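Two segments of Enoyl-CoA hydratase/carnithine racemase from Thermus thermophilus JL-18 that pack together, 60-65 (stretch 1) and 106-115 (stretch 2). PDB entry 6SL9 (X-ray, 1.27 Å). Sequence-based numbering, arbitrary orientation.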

# COMPACT_ATOMS: atom_id res chain seq x y z
N ALA A 60 27.93 2.43 12.15
CA ALA A 60 26.73 1.76 11.63
C ALA A 60 25.55 1.87 12.58
O ALA A 60 25.72 1.95 13.79
CB ALA A 60 27.04 0.32 11.41
N PHE A 61 24.37 1.79 12.00
CA PHE A 61 23.17 1.42 12.77
C PHE A 61 23.27 -0.09 13.02
O PHE A 61 23.50 -0.49 14.15
CB PHE A 61 21.86 1.83 12.06
CG PHE A 61 20.63 1.39 12.82
CD1 PHE A 61 20.20 2.11 13.91
CD2 PHE A 61 19.95 0.23 12.48
CE1 PHE A 61 19.08 1.73 14.61
CE2 PHE A 61 18.85 -0.17 13.18
CZ PHE A 61 18.42 0.57 14.26
N SER A 62 23.16 -0.91 11.97
CA SER A 62 23.52 -2.34 12.05
C SER A 62 23.67 -2.88 10.65
O SER A 62 22.80 -2.70 9.81
CB SER A 62 22.46 -3.15 12.76
OG SER A 62 22.73 -4.53 12.66
N ALA A 63 24.76 -3.62 10.47
CA ALA A 63 25.02 -4.33 9.19
C ALA A 63 24.25 -5.65 9.04
O ALA A 63 24.36 -6.29 8.00
CB ALA A 63 26.51 -4.57 9.03
N GLY A 64 23.41 -5.98 10.01
CA GLY A 64 22.58 -7.18 9.92
C GLY A 64 23.27 -8.37 10.52
O GLY A 64 24.16 -8.25 11.35
N GLN A 65 22.79 -9.56 10.16
CA GLN A 65 23.20 -10.81 10.81
C GLN A 65 24.70 -10.99 10.75
O GLN A 65 25.30 -10.87 9.67
CB GLN A 65 22.55 -12.01 10.12
CG GLN A 65 23.04 -13.34 10.62
CD GLN A 65 22.63 -13.64 12.04
OE1 GLN A 65 21.50 -13.39 12.46
NE2 GLN A 65 23.55 -14.18 12.84
N ALA A 106 22.32 0.66 7.61
CA ALA A 106 21.28 -0.27 8.06
C ALA A 106 21.12 -1.28 6.92
O ALA A 106 20.57 -0.94 5.86
CB ALA A 106 19.98 0.42 8.37
N ALA A 107 21.57 -2.51 7.11
CA ALA A 107 21.57 -3.52 6.04
C ALA A 107 20.97 -4.83 6.55
O ALA A 107 21.19 -5.19 7.72
CB ALA A 107 22.98 -3.77 5.52
N GLY A 108 20.29 -5.54 5.68
CA GLY A 108 19.75 -6.86 6.07
C GLY A 108 18.81 -6.74 7.24
O GLY A 108 17.98 -5.83 7.28
N ALA A 109 18.99 -7.55 8.25
CA ALA A 109 18.14 -7.46 9.46
C ALA A 109 18.36 -6.15 10.19
O ALA A 109 17.51 -5.74 10.97
CB ALA A 109 18.33 -8.62 10.37
N GLY A 110 19.47 -5.46 9.96
CA GLY A 110 19.63 -4.11 10.53
C GLY A 110 18.63 -3.14 9.91
O GLY A 110 18.11 -2.27 10.60
N MET A 111 18.40 -3.27 8.60
CA MET A 111 17.35 -2.49 7.92
C MET A 111 15.98 -2.92 8.47
O MET A 111 15.15 -2.05 8.78
CB MET A 111 17.42 -2.67 6.41
CG MET A 111 16.35 -1.96 5.67
SD MET A 111 16.74 -1.91 3.92
CE MET A 111 15.29 -1.08 3.26
N SER A 112 15.73 -4.22 8.60
CA SER A 112 14.47 -4.70 9.20
C SER A 112 14.21 -4.03 10.54
O SER A 112 13.11 -3.48 10.76
CB SER A 112 14.47 -6.22 9.36
OG SER A 112 14.83 -6.91 8.15
N LEU A 113 15.21 -4.05 11.43
CA LEU A 113 15.03 -3.52 12.79
C LEU A 113 14.74 -2.02 12.73
O LEU A 113 13.87 -1.51 13.41
CB LEU A 113 16.28 -3.84 13.64
CG LEU A 113 16.44 -5.31 14.08
CD1 LEU A 113 17.69 -5.49 14.93
CD2 LEU A 113 15.26 -5.82 14.90
N ALA A 114 15.48 -1.28 11.88
CA ALA A 114 15.32 0.18 11.81
C ALA A 114 13.88 0.51 11.39
O ALA A 114 13.28 1.49 11.87
CB ALA A 114 16.29 0.75 10.81
N LEU A 115 13.31 -0.29 10.51
CA LEU A 115 12.00 0.04 9.92
C LEU A 115 10.86 -0.26 10.87
O LEU A 115 9.74 0.18 10.62
CB LEU A 115 11.81 -0.67 8.58
CG LEU A 115 12.77 -0.23 7.46
CD1 LEU A 115 12.46 -0.93 6.19
CD2 LEU A 115 12.82 1.29 7.27

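The contact is built on a small amount of polar chemistry and a great deal of close backbone packing. Ser62 pairs with Ala106 in a parallel bridge, and a single hydrogen bond crosses between the stretches: Ala107 N donates to Ser62 O at 3.0 Å, with a nearly straight N-H...O angle of 164°. That carbonyl does more than accept one hydrogen bond. Ala106 CA lies 3.4 Å from Ser62 O and Gly110 CA lies 3.5 Å from the same Ser62 O, both as CA-H...O contacts, the second almost linear at 172°. One oxygen therefore touches the end of the strand and the first turn of the helix that follows it.

Such proximity sets the rule for position 110: no side chain. A CB on Gly110 would point toward stretch 1 and fall 2.0 Å from Ser62 O, an outright clash. Gly64, whose CA is 3.6 Å from Gly110 N, answers it from the other stretch. A CB there would come within 2.6 Å of Ala107 O, and its own backbone angles, 91/-162, would jam that CB against the preceding carbonyl, so glycine is called for twice over. Gly108 is a different case. It sits at the N-cap with a phi of 59°, which favours glycine by itself; a CB there would meet nothing in stretch 1 closer than 3.9 Å, the distance to Gly64 CA.

The one large side chain in the contact from stretch 1 is Phe61, where the chain turns a corner. Its CA-to-CB bond points toward stretch 2, and chi1 of 177° (t) with chi2 of 80° carries the ring in among the small residues there. Phe61 CE2 reaches Ala114 CB at 3.6 Å, and Phe61 CD2 lies 4.1 Å from Ala106 CB, so methyls from the strand and from the helix both pack against it. The ring edge also meets the helix backbone, with Phe61 CE2 3.4 Å from Gly110 O; that oxygen is already engaged by Ala114 N at 3.1 Å, within the helix. The pattern is one broad aromatic packed against the methyls of Ala106 and Ala114, with its edge at the Gly110 carbonyl; the glycine at 110 is explained by Ser62 O, not by the ring.

Ser62 uses its side chain locally. With chi1 at 172° (t), Ser62 OG accepts from Gly64 N at 3.1 Å and 163°, bracing the turn just after the bridge, and it has a further hydrogen bond elsewhere in the structure, so this buried hydroxyl is satisfied. Ala107 O, meanwhile, accepts from Gly110 N at 2.8 Å as the helix starts. Gly64 CA packs 3.3 Å from that Ala107 O.

Not every side chain in the stretches serves the contact. Met111, extended with all three chi angles t, points away from stretch 1, and Ala63 likewise turns its methyl away, contributing through its backbone. The joint buries 342 Å² in total, and Phe61 has the largest share covered.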